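PDB 1R5B: eukaryotic peptide chain release factor GTP-binding subunit from Schizosaccharomyces pombe, which is a translation release factor of the eRF3 family, built from a GTP-binding domain of the P-loop NTPase type and mainly beta-stranded domains. Local coordinates for residues E119-S124 / T264-K269; Y220-K223 / K227-P230; S280-L285 / Q334-V339; T316-Y319 / E325-S328. All coordinates share one frame; numbering follows the deposited sequence.

Overall arrangement
After an N-terminal lead in which Glu-21 touches strand 275-283, the chain enters the P-loop NTPase domain. There contact 1 closes a long loop by bringing residues 264-269, at the start of helix 267-270, back to strand 121-125. Within that span lies contact 2, a short closure tying helix 222-225 to edge strand 226-230 of the same mixed sheet; the two centres are about 18 Å apart. Strand 275-283 then begins an antiparallel domain. Contact 3 closes 280-285 on 334-339, and contact 4, within the hairpin of strands 311-319 and 325-330, falls within its loop. These two touch through neighbouring strands, with Arg-336 N 2.8 Å from Tyr-319 O. The two pairs follow in series, and no loops cross.

Contact 1. Residues E119-S124 / T264-K269; sequences EHRRFS and THLERK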
loop_
_atom_site.group_PDB
_atom_site.type_symbol
_atom_site.label_atom_id
_atom_site.label_comp_id
_atom_site.label_asym_id
_atom_site.label_seq_id
_atom_site.Cartn_x
_atom_site.Cartn_y
_atom_site.Cartn_z
ATOM N N GLU A 119 5.159 -4.833 9.516
ATOM C CA GLU A 119 6.402 -5.151 8.808
ATOM C C GLU A 119 6.613 -4.208 7.625
ATOM O O GLU A 119 7.708 -3.693 7.439
ATOM C CB GLU A 119 6.408 -6.612 8.340
ATOM C CG GLU A 119 7.758 -7.129 7.847
ATOM C CD GLU A 119 7.675 -8.462 7.101
ATOM O OE1 GLU A 119 8.718 -8.948 6.593
ATOM O OE2 GLU A 119 6.567 -9.039 7.022
ATOM N N HIS A 120 5.560 -3.952 6.847
ATOM C CA HIS A 120 5.692 -3.167 5.623
ATOM C C HIS A 120 5.155 -1.740 5.699
ATOM O O HIS A 120 5.396 -0.964 4.780
ATOM C CB HIS A 120 4.998 -3.886 4.468
ATOM C CG HIS A 120 5.474 -5.288 4.254
ATOM N ND1 HIS A 120 6.742 -5.583 3.792
ATOM C CD2 HIS A 120 4.849 -6.476 4.419
ATOM C CE1 HIS A 120 6.877 -6.895 3.696
ATOM N NE2 HIS A 120 5.740 -7.459 4.064
ATOM N N ARG A 121 4.429 -1.384 6.760
ATOM C CA ARG A 121 3.708 -0.104 6.774
ATOM C C ARG A 121 3.797 0.693 8.067
ATOM O O ARG A 121 3.922 0.125 9.151
ATOM C CB ARG A 121 2.231 -0.341 6.469
ATOM C CG ARG A 121 1.956 -0.695 5.031
ATOM C CD ARG A 121 0.509 -1.101 4.736
ATOM N NE ARG A 121 0.324 -1.311 3.311
ATOM C CZ ARG A 121 -0.739 -1.868 2.748
ATOM N NH1 ARG A 121 -1.775 -2.286 3.472
ATOM N NH2 ARG A 121 -0.760 -1.994 1.432
ATOM N N ARG A 122 3.708 2.020 7.939
ATOM C CA ARG A 122 3.514 2.914 9.085
ATOM C C ARG A 122 2.145 3.577 9.049
ATOM O O ARG A 122 1.879 4.387 8.154
ATOM C CB ARG A 122 4.560 4.022 9.106
ATOM C CG ARG A 122 4.278 5.064 10.194
ATOM C CD ARG A 122 5.277 6.171 10.280
ATOM N NE ARG A 122 6.581 5.669 10.688
ATOM C CZ ARG A 122 7.600 6.449 11.030
ATOM N NH1 ARG A 122 7.473 7.779 11.020
ATOM N NH2 ARG A 122 8.757 5.904 11.390
ATOM N N PHE A 123 1.317 3.288 10.052
ATOM C CA PHE A 123 -0.052 3.788 10.103
ATOM C C PHE A 123 -0.188 5.003 11.003
ATOM O O PHE A 123 -0.046 4.905 12.216
ATOM C CB PHE A 123 -0.993 2.703 10.593
ATOM C CG PHE A 123 -0.986 1.483 9.743
ATOM C CD1 PHE A 123 -0.028 0.510 9.924
ATOM C CD2 PHE A 123 -1.932 1.303 8.764
ATOM C CE1 PHE A 123 -0.015 -0.607 9.151
ATOM C CE2 PHE A 123 -1.922 0.174 7.980
ATOM C CZ PHE A 123 -0.956 -0.782 8.174
ATOM N N SER A 124 -0.479 6.145 10.402
ATOM C CA SER A 124 -0.780 7.356 11.141
ATOM C C SER A 124 -2.252 7.355 11.562
ATOM O O SER A 124 -3.138 7.245 10.717
ATOM C CB SER A 124 -0.451 8.565 10.263
ATOM O OG SER A 124 -0.962 9.756 10.814
ATOM N N THR A 264 -4.870 -4.307 0.421
ATOM C CA THR A 264 -4.600 -3.745 -0.868
ATOM C C THR A 264 -5.466 -2.490 -1.137
ATOM O O THR A 264 -5.029 -1.561 -1.803
ATOM C CB THR A 264 -4.827 -4.875 -1.848
ATOM O OG1 THR A 264 -3.760 -4.904 -2.777
ATOM C CG2 THR A 264 -6.056 -4.719 -2.622
ATOM N N HIS A 265 -6.669 -2.450 -0.580
ATOM C CA HIS A 265 -7.566 -1.323 -0.799
ATOM C C HIS A 265 -7.249 -0.178 0.165
ATOM O O HIS A 265 -7.747 -0.166 1.267
ATOM C CB HIS A 265 -9.003 -1.790 -0.618
ATOM C CG HIS A 265 -10.028 -0.850 -1.158
ATOM N ND1 HIS A 265 -10.259 0.400 -0.621
ATOM C CD2 HIS A 265 -10.909 -0.994 -2.172
ATOM C CE1 HIS A 265 -11.240 0.983 -1.292
ATOM N NE2 HIS A 265 -11.648 0.159 -2.238
ATOM N N LEU A 266 -6.379 0.745 -0.256
ATOM C CA LEU A 266 -6.118 1.985 0.471
ATOM C C LEU A 266 -6.730 3.161 -0.319
ATOM O O LEU A 266 -6.339 3.424 -1.459
ATOM C CB LEU A 266 -4.606 2.192 0.646
ATOM C CG LEU A 266 -3.767 1.057 1.253
ATOM C CD1 LEU A 266 -2.348 1.494 1.465
ATOM C CD2 LEU A 266 -4.302 0.595 2.533
ATOM N N GLU A 267 -7.672 3.870 0.285
ATOM C CA GLU A 267 -8.477 4.858 -0.449
ATOM C C GLU A 267 -7.703 5.916 -1.221
ATOM O O GLU A 267 -8.066 6.194 -2.338
ATOM C CB GLU A 267 -9.458 5.577 0.461
ATOM C CG GLU A 267 -10.493 4.694 1.128
ATOM C CD GLU A 267 -11.407 3.957 0.153
ATOM O OE1 GLU A 267 -11.551 4.365 -1.020
ATOM O OE2 GLU A 267 -11.988 2.951 0.603
ATOM N N ARG A 268 -6.666 6.521 -0.643
ATOM C CA ARG A 268 -5.918 7.538 -1.377
ATOM C C ARG A 268 -5.303 6.958 -2.646
ATOM O O ARG A 268 -5.323 7.598 -3.694
ATOM C CB ARG A 268 -4.821 8.181 -0.523
ATOM C CG ARG A 268 -5.360 9.052 0.611
ATOM C CD ARG A 268 -4.299 9.714 1.475
ATOM N NE ARG A 268 -3.374 8.739 2.053
ATOM C CZ ARG A 268 -2.174 9.033 2.532
ATOM N NH1 ARG A 268 -1.730 10.276 2.527
ATOM N NH2 ARG A 268 -1.406 8.069 3.021
ATOM N N LYS A 269 -4.756 5.749 -2.530
ATOM C CA LYS A 269 -4.103 5.047 -3.644
ATOM C C LYS A 269 -5.145 4.600 -4.682
ATOM O O LYS A 269 -4.903 4.712 -5.870
ATOM C CB LYS A 269 -3.330 3.828 -3.126
ATOM C CG LYS A 269 -2.133 3.422 -3.924
ATOM C CD LYS A 269 -1.529 2.098 -3.412
ATOM C CE LYS A 269 -0.603 2.276 -2.218
ATOM N NZ LYS A 269 -0.323 0.949 -1.533
#
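Arg-121 and Leu-266 reach each other from opposite directions, each with CG beside its own backbone N (chi1 -72° and -52°). From CG to NE the arginine runs fully extended, carrying its guanidinium from strand 121-125 of the P-loop NTPase sheet across to residues 264-266, which lead into helix 267-270. Leu-266, the N-cap residue of that helix, lays CD1 over one face of the guanidinium, toward its rim, with CD1 3.8 Å from Arg-121 NH2 and 3.9 Å from CZ. Its other methyl, CD2, lies 3.9 Å from Arg-121 NH1. The apolar cover thus lies on a flat cation whose nitrogens are bound elsewhere: NE forms a salt bridge with Glu-42 OE1 on the adjoining strand 42-50, while NH1 donates to the backbone oxygens of Met-263 and Leu-260. These bonds fix the rotation of the group and satisfy NE and NH1 in a buried setting. Lys-269 joins the cluster from the first turn of the helix. Its amine is paired with Glu-42 OE2, so one carboxylate gathers both cations and should offset their mutual charge, although Lys-269 NZ sits just 4.2 Å from Arg-121 NH2.

Contact 2. Residues Y220-K223 / K227-P230; sequences YNSK and KYMP
Tyr-228 OH donates a short hydrogen bond of 2.7 Å to Ser-222 OG. The serine oxygen lies at the edge of the phenol ring and in its plane, on the CE1 side: Ser-222 OG is 3.5 Å from Tyr-228 CE1 and 3.6 Å from its CZ. The serine CB stands farther back, 4.0 Å from Tyr-228 OH, and so the contact is carried almost wholly by the two hydroxyls. With CG beside its backbone N (chi1 -64°), Tyr-228 sends its ring away from strand 226-230 toward the start of helix 222-225, although its CB does not point there. Farther out, helix 200-218 packs against the ring through Tyr-203, Val-207 and Ser-211, while Val-186 meets it from the neighbouring strand. Ser-211 OG also makes a weak hydrogen bond with Ser-222 OG, giving that oxygen a second partner. Backbone bonds of Lys-227 and Met-229 to strand 184-189 hold the base of the tyrosine in the sheet. Strand 184-189, helix 200-218 and the parallel edge strand 226-230 form a beta-alpha-beta crossover of the P-loop NTPase fold, and the hydroxyl pair joins the short, weakly bonded helix 222-225, which leads into the last strand, to that strand.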
loop_
_atom_site.group_PDB
_atom_site.type_symbol
_atom_site.label_atom_id
_atom_site.label_comp_id
_atom_site.label_asym_id
_atom_site.label_seq_id
_atom_site.Cartn_x
_atom_site.Cartn_y
_atom_site.Cartn_z
ATOM N N TYR A 220 -23.103 -0.547 1.927
ATOM C CA TYR A 220 -21.999 -1.516 1.897
ATOM C C TYR A 220 -22.488 -2.910 1.502
ATOM O O TYR A 220 -23.341 -3.474 2.170
ATOM C CB TYR A 220 -21.285 -1.600 3.250
ATOM C CG TYR A 220 -20.551 -0.349 3.627
ATOM C CD1 TYR A 220 -21.068 0.530 4.564
ATOM C CD2 TYR A 220 -19.333 -0.029 3.027
ATOM C CE1 TYR A 220 -20.386 1.705 4.900
ATOM C CE2 TYR A 220 -18.637 1.136 3.361
ATOM C CZ TYR A 220 -19.165 1.997 4.298
ATOM O OH TYR A 220 -18.485 3.148 4.632
ATOM N N ASN A 221 -21.958 -3.432 0.397
ATOM C CA ASN A 221 -22.157 -4.828 -0.010
ATOM C C ASN A 221 -21.091 -5.660 0.698
ATOM O O ASN A 221 -19.895 -5.459 0.474
ATOM C CB ASN A 221 -22.034 -4.952 -1.540
ATOM C CG ASN A 221 -22.016 -6.396 -2.035
ATOM O OD1 ASN A 221 -22.803 -6.766 -2.908
ATOM N ND2 ASN A 221 -21.107 -7.207 -1.505
ATOM N N SER A 222 -21.508 -6.592 1.545
ATOM C CA SER A 222 -20.568 -7.201 2.500
ATOM C C SER A 222 -19.608 -8.201 1.847
ATOM O O SER A 222 -18.460 -8.339 2.286
ATOM C CB SER A 222 -21.299 -7.849 3.699
ATOM O OG SER A 222 -21.265 -7.005 4.837
ATOM N N LYS A 223 -20.069 -8.861 0.795
ATOM C CA LYS A 223 -19.254 -9.837 0.081
ATOM C C LYS A 223 -17.984 -9.220 -0.521
ATOM O O LYS A 223 -16.936 -9.868 -0.511
ATOM C CB LYS A 223 -20.079 -10.535 -1.011
ATOM C CG LYS A 223 -19.408 -11.795 -1.610
ATOM C CD LYS A 223 -20.054 -13.109 -1.121
ATOM C CE LYS A 223 -19.597 -14.318 -1.939
ATOM N NZ LYS A 223 -20.631 -15.406 -1.944
ATOM N N LYS A 227 -14.612 -6.295 5.408
ATOM C CA LYS A 227 -13.847 -7.368 6.039
ATOM C C LYS A 227 -14.250 -7.410 7.503
ATOM O O LYS A 227 -14.128 -6.399 8.199
ATOM C CB LYS A 227 -12.331 -7.101 5.941
ATOM C CG LYS A 227 -11.424 -8.213 6.526
ATOM C CD LYS A 227 -11.712 -9.540 5.847
ATOM C CE LYS A 227 -10.625 -10.565 6.040
ATOM N NZ LYS A 227 -10.746 -11.194 7.343
ATOM N N TYR A 228 -14.711 -8.563 7.971
ATOM C CA TYR A 228 -15.025 -8.757 9.394
ATOM C C TYR A 228 -13.888 -9.518 10.071
ATOM O O TYR A 228 -13.295 -10.429 9.472
ATOM C CB TYR A 228 -16.338 -9.525 9.556
ATOM C CG TYR A 228 -17.524 -8.774 9.017
ATOM C CD1 TYR A 228 -17.986 -9.005 7.724
ATOM C CD2 TYR A 228 -18.172 -7.811 9.787
ATOM C CE1 TYR A 228 -19.064 -8.298 7.217
ATOM C CE2 TYR A 228 -19.256 -7.098 9.286
ATOM C CZ TYR A 228 -19.691 -7.347 8.003
ATOM O OH TYR A 228 -20.758 -6.660 7.502
ATOM N N MET A 229 -13.585 -9.146 11.316
ATOM C CA MET A 229 -12.540 -9.814 12.093
ATOM C C MET A 229 -12.831 -9.773 13.579
ATOM O O MET A 229 -13.125 -8.709 14.118
ATOM C CB MET A 229 -11.195 -9.149 11.860
ATOM C CG MET A 229 -10.253 -10.042 11.096
ATOM S SD MET A 229 -8.709 -9.290 10.760
ATOM C CE MET A 229 -9.195 -7.871 9.997
ATOM N N PRO A 230 -12.736 -10.922 14.243
ATOM C CA PRO A 230 -12.899 -10.970 15.690
ATOM C C PRO A 230 -11.588 -10.575 16.335
ATOM O O PRO A 230 -10.520 -10.948 15.827
ATOM C CB PRO A 230 -13.219 -12.434 15.951
ATOM C CG PRO A 230 -12.493 -13.159 14.883
ATOM C CD PRO A 230 -12.465 -12.260 13.689
#

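Contact 3. Residues S280-L285 / Q334-V339; sequences SKYKDL and QVRLRV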
loop_
_atom_site.group_PDB
_atom_site.type_symbol
_atom_site.label_atom_id
_atom_site.label_comp_id
_atom_site.label_asym_id
_atom_site.label_seq_id
_atom_site.Cartn_x
_atom_site.Cartn_y
_atom_site.Cartn_z
ATOM N N SER A 280 4.323 -7.551 -19.274
ATOM C CA SER A 280 4.346 -8.398 -20.462
ATOM C C SER A 280 3.516 -7.863 -21.601
ATOM O O SER A 280 2.679 -6.990 -21.416
ATOM C CB SER A 280 3.862 -9.801 -20.130
ATOM O OG SER A 280 4.623 -10.332 -19.072
ATOM N N LYS A 281 3.774 -8.411 -22.785
ATOM C CA LYS A 281 3.011 -8.091 -23.977
ATOM C C LYS A 281 2.929 -9.339 -24.838
ATOM O O LYS A 281 3.945 -9.812 -25.328
ATOM C CB LYS A 281 3.680 -6.952 -24.757
ATOM C CG LYS A 281 2.921 -6.529 -26.017
ATOM C CD LYS A 281 3.604 -5.381 -26.754
ATOM C CE LYS A 281 2.787 -4.927 -27.970
ATOM N NZ LYS A 281 3.637 -4.319 -29.034
ATOM N N TYR A 282 1.730 -9.886 -24.997
ATOM C CA TYR A 282 1.515 -11.004 -25.909
ATOM C C TYR A 282 0.225 -10.805 -26.709
ATOM O O TYR A 282 -0.364 -9.727 -26.679
ATOM C CB TYR A 282 1.554 -12.353 -25.158
ATOM C CG TYR A 282 0.700 -12.464 -23.903
ATOM C CD1 TYR A 282 -0.530 -13.126 -23.923
ATOM C CD2 TYR A 282 1.141 -11.945 -22.683
ATOM C CE1 TYR A 282 -1.314 -13.244 -22.758
ATOM C CE2 TYR A 282 0.368 -12.060 -21.515
ATOM C CZ TYR A 282 -0.853 -12.711 -21.563
ATOM O OH TYR A 282 -1.607 -12.822 -20.419
ATOM N N LYS A 283 -0.171 -11.829 -27.458
ATOM C CA LYS A 283 -1.379 -11.805 -28.277
ATOM C C LYS A 283 -2.263 -12.981 -27.883
ATOM O O LYS A 283 -1.841 -14.132 -27.994
ATOM C CB LYS A 283 -1.014 -11.943 -29.768
ATOM C CG LYS A 283 -0.595 -10.637 -30.457
ATOM C CD LYS A 283 -1.576 -10.193 -31.558
ATOM C CE LYS A 283 -2.161 -8.811 -31.277
ATOM N NZ LYS A 283 -1.181 -7.706 -31.480
ATOM N N ASP A 284 -3.476 -12.697 -27.416
ATOM C CA ASP A 284 -4.474 -13.737 -27.204
ATOM C C ASP A 284 -5.488 -13.667 -28.338
ATOM O O ASP A 284 -5.634 -14.616 -29.116
ATOM C CB ASP A 284 -5.155 -13.575 -25.842
ATOM C CG ASP A 284 -5.785 -14.865 -25.348
ATOM O OD1 ASP A 284 -6.465 -15.548 -26.140
ATOM O OD2 ASP A 284 -5.653 -15.278 -24.180
ATOM N N LEU A 285 -6.180 -12.539 -28.430
ATOM C CA LEU A 285 -7.132 -12.292 -29.510
ATOM C C LEU A 285 -7.278 -10.789 -29.551
ATOM O O LEU A 285 -8.304 -10.228 -29.164
ATOM C CB LEU A 285 -8.471 -13.002 -29.249
ATOM C CG LEU A 285 -9.479 -13.059 -30.406
ATOM C CD1 LEU A 285 -9.145 -14.183 -31.400
ATOM C CD2 LEU A 285 -10.903 -13.230 -29.871
ATOM N N GLN A 334 -2.867 -7.863 -9.833
ATOM C CA GLN A 334 -2.153 -8.285 -11.026
ATOM C C GLN A 334 -3.190 -8.598 -12.081
ATOM O O GLN A 334 -4.016 -9.482 -11.906
ATOM C CB GLN A 334 -1.272 -9.512 -10.753
ATOM C CG GLN A 334 0.202 -9.333 -11.216
ATOM C CD GLN A 334 1.166 -9.070 -10.059
ATOM O OE1 GLN A 334 0.856 -9.372 -8.905
ATOM N NE2 GLN A 334 2.338 -8.535 -10.369
ATOM N N VAL A 335 -3.146 -7.854 -13.179
ATOM C CA VAL A 335 -4.155 -7.957 -14.220
ATOM C C VAL A 335 -3.557 -8.224 -15.586
ATOM O O VAL A 335 -2.368 -8.028 -15.810
ATOM C CB VAL A 335 -5.006 -6.675 -14.295
ATOM C CG1 VAL A 335 -5.823 -6.517 -13.013
ATOM C CG2 VAL A 335 -4.132 -5.437 -14.552
ATOM N N ARG A 336 -4.419 -8.683 -16.486
ATOM C CA ARG A 336 -4.099 -8.882 -17.894
ATOM C C ARG A 336 -5.178 -8.163 -18.697
ATOM O O ARG A 336 -6.365 -8.490 -18.590
ATOM C CB ARG A 336 -4.072 -10.367 -18.234
ATOM C CG ARG A 336 -2.931 -11.110 -17.563
ATOM C CD ARG A 336 -3.354 -12.382 -16.841
ATOM N NE ARG A 336 -2.267 -12.943 -16.032
ATOM C CZ ARG A 336 -1.915 -14.234 -16.003
ATOM N NH1 ARG A 336 -2.558 -15.142 -16.730
ATOM N NH2 ARG A 336 -0.909 -14.627 -15.227
ATOM N N LEU A 337 -4.753 -7.175 -19.478
ATOM C CA LEU A 337 -5.657 -6.254 -20.130
ATOM C C LEU A 337 -5.600 -6.413 -21.636
ATOM O O LEU A 337 -4.554 -6.185 -22.240
ATOM C CB LEU A 337 -5.246 -4.832 -19.785
ATOM C CG LEU A 337 -5.036 -4.483 -18.306
ATOM C CD1 LEU A 337 -4.731 -3.014 -18.195
ATOM C CD2 LEU A 337 -6.259 -4.836 -17.461
ATOM N N ARG A 338 -6.702 -6.810 -22.260
ATOM C CA ARG A 338 -6.789 -6.672 -23.705
ATOM C C ARG A 338 -6.981 -5.197 -24.032
ATOM O O ARG A 338 -7.756 -4.509 -23.372
ATOM C CB ARG A 338 -7.925 -7.497 -24.310
ATOM C CG ARG A 338 -7.957 -7.405 -25.837
ATOM C CD ARG A 338 -8.891 -8.378 -26.531
ATOM N NE ARG A 338 -8.484 -9.766 -26.323
ATOM C CZ ARG A 338 -8.959 -10.572 -25.380
ATOM N NH1 ARG A 338 -9.868 -10.155 -24.513
ATOM N NH2 ARG A 338 -8.514 -11.818 -25.304
ATOM N N VAL A 339 -6.271 -4.724 -25.047
ATOM C CA VAL A 339 -6.336 -3.323 -25.455
ATOM C C VAL A 339 -6.571 -3.186 -26.952
ATOM O O VAL A 339 -6.277 -4.087 -27.718
ATOM C CB VAL A 339 -5.061 -2.535 -25.052
ATOM C CG1 VAL A 339 -4.882 -2.566 -23.549
ATOM C CG2 VAL A 339 -3.816 -3.075 -25.747
#
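In the antiparallel beta domain that follows the GTP-binding domain, strands 275-283 and 334-340 are both partners of strand 287-292, and this contact reaches across that shared neighbour by side chains and a turn. Tyr-282 brings its hydroxyl against the aliphatic part of Arg-336, with OH 3.6 Å from Arg-336 CG and 4.0 Å from CD. The phenol ring and the guanidinium are perpendicular (90°), and the arginine's charged end turns elsewhere, with NH1 in a salt bridge to Asp-323. Toward the other end, Arg-338 extends from its strand and then bends at chi3 (-64°), which swings the guanidinium to the turn after Lys-283. There NE gives a weak hydrogen bond to Leu-285 O; NE and O are 2.9 Å apart, but the angle at the hydrogen is only 117°. Arg-338 NH2 faces Asp-284, 3.8 Å from its CB. The carboxylate oxygen OD1 is 4.3 Å from Arg-338 NH2, beyond a salt bridge, so any attraction is probably diffuse. A firmer partner for the arginine is Tyr-319 OH, bound by NH1. The arginines alternate along the strand with Val-335 and Leu-337, which are buried against Met-276 and Ile-318, while Arg-338 packs on Ile-288 of strand 287-292 and on Thr-316 and Ala-317 of strand 311-319, both direct sheet partners of 334-340.

Contact 4. Residues T316-Y319 / E325-S328; sequences TAIY and EISS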
loop_
_atom_site.group_PDB
_atom_site.type_symbol
_atom_site.label_atom_id
_atom_site.label_comp_id
_atom_site.label_asym_id
_atom_site.label_seq_id
_atom_site.Cartn_x
_atom_site.Cartn_y
_atom_site.Cartn_z
ATOM N N THR A 316 -10.412 -3.098 -23.428
ATOM C CA THR A 316 -11.675 -3.781 -23.754
ATOM C C THR A 316 -11.990 -4.980 -22.858
ATOM O O THR A 316 -13.114 -5.498 -22.883
ATOM C CB THR A 316 -11.692 -4.242 -25.237
ATOM O OG1 THR A 316 -10.625 -5.167 -25.483
ATOM C CG2 THR A 316 -11.411 -3.077 -26.180
ATOM N N ALA A 317 -11.007 -5.435 -22.090
ATOM C CA ALA A 317 -11.233 -6.534 -21.157
ATOM C C ALA A 317 -10.149 -6.626 -20.093
ATOM O O ALA A 317 -9.005 -6.283 -20.347
ATOM C CB ALA A 317 -11.349 -7.857 -21.911
ATOM N N ILE A 318 -10.536 -7.110 -18.916
ATOM C CA ILE A 318 -9.641 -7.311 -17.785
ATOM C C ILE A 318 -9.726 -8.762 -17.311
ATOM O O ILE A 318 -10.810 -9.330 -17.249
ATOM C CB ILE A 318 -10.044 -6.370 -16.620
ATOM C CG1 ILE A 318 -10.157 -4.920 -17.107
ATOM C CG2 ILE A 318 -9.046 -6.474 -15.466
ATOM C CD1 ILE A 318 -10.741 -3.980 -16.079
ATOM N N TYR A 319 -8.582 -9.339 -16.956
ATOM C CA TYR A 319 -8.511 -10.713 -16.448
ATOM C C TYR A 319 -7.562 -10.784 -15.252
ATOM O O TYR A 319 -6.542 -10.098 -15.221
ATOM C CB TYR A 319 -8.009 -11.677 -17.532
ATOM C CG TYR A 319 -8.842 -11.733 -18.796
ATOM C CD1 TYR A 319 -8.554 -10.913 -19.886
ATOM C CD2 TYR A 319 -9.899 -12.635 -18.918
ATOM C CE1 TYR A 319 -9.309 -10.980 -21.063
ATOM C CE2 TYR A 319 -10.660 -12.708 -20.089
ATOM C CZ TYR A 319 -10.361 -11.880 -21.154
ATOM O OH TYR A 319 -11.118 -11.947 -22.296
ATOM N N GLU A 325 -12.694 -13.196 -16.633
ATOM C CA GLU A 325 -13.022 -11.811 -16.922
ATOM C C GLU A 325 -13.685 -11.150 -15.718
ATOM O O GLU A 325 -14.699 -11.631 -15.204
ATOM C CB GLU A 325 -13.931 -11.688 -18.145
ATOM C CG GLU A 325 -14.463 -10.275 -18.353
ATOM C CD GLU A 325 -14.571 -9.896 -19.810
ATOM O OE1 GLU A 325 -13.532 -9.576 -20.408
ATOM O OE2 GLU A 325 -15.690 -9.912 -20.357
ATOM N N ILE A 326 -13.094 -10.042 -15.287
ATOM C CA ILE A 326 -13.648 -9.198 -14.230
ATOM C C ILE A 326 -13.911 -7.795 -14.786
ATOM O O ILE A 326 -13.275 -7.364 -15.745
ATOM C CB ILE A 326 -12.683 -9.146 -13.021
ATOM C CG1 ILE A 326 -11.314 -8.583 -13.444
ATOM C CG2 ILE A 326 -12.548 -10.547 -12.402
ATOM C CD1 ILE A 326 -10.316 -8.446 -12.320
ATOM N N SER A 327 -14.854 -7.093 -14.180
ATOM C CA SER A 327 -15.308 -5.807 -14.699
ATOM C C SER A 327 -14.471 -4.613 -14.204
ATOM O O SER A 327 -14.552 -3.533 -14.774
ATOM C CB SER A 327 -16.773 -5.604 -14.331
ATOM O OG SER A 327 -16.936 -5.678 -12.927
ATOM N N SER A 328 -13.677 -4.801 -13.152
ATOM C CA SER A 328 -12.788 -3.742 -12.662
ATOM C C SER A 328 -11.676 -4.263 -11.751
ATOM O O SER A 328 -11.748 -5.375 -11.248
ATOM C CB SER A 328 -13.588 -2.649 -11.927
ATOM O OG SER A 328 -13.920 -3.049 -10.608
HETATM O O HOH W 1 -13.454 -6.981 -18.301
#
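Glu-325 lies across Tyr-319, and its CB, CG and OE1 each meet strand 311-319. CB touches the ring, 3.9 Å from Tyr-319 CE2. CG, anti to the backbone N (chi1 171°), runs past the main chain at 3.9 Å from Ile-318 O. A bend at chi2 then brings the carboxylate over to Ala-317, where Glu-325 OE1 comes within 3.2 Å of Ala-317 CB. The same OE1 is 3.9 Å from Tyr-319 OH, a hydroxyl already hydrogen-bonded to Arg-338 NH1; ring and carboxylate planes are inclined by 32°. OE2 looks to Lys-300, a long and weak ion pair. Strands 311-319 and 325-330 form a beta hairpin of the antiparallel domain, and Tyr-319 and Glu-325 face each other as a non-hydrogen-bonded antiparallel pair, with both side chains on one face of the sheet. Ile-318 and Ile-326 occupy the other face, crossing at about a right angle, with Ile-318 CG2 3.7 Å from Ile-326 CG1. Their backbones are joined by one direct bond, Ile-326 N to Ile-318 O at 3.1 Å, fairly straight at the hydrogen (159°) although the donor stands above the carbonyl plane. That oxygen also receives a CA-H contact from Glu-325. In the return direction a water bridges the strands: it accepts from Ile-318 N at 3.0 Å and donates to Ile-326 O at 2.6 Å. Farther along, Ile-318 CD1 rests against Ser-328 CA and Ser-327 O.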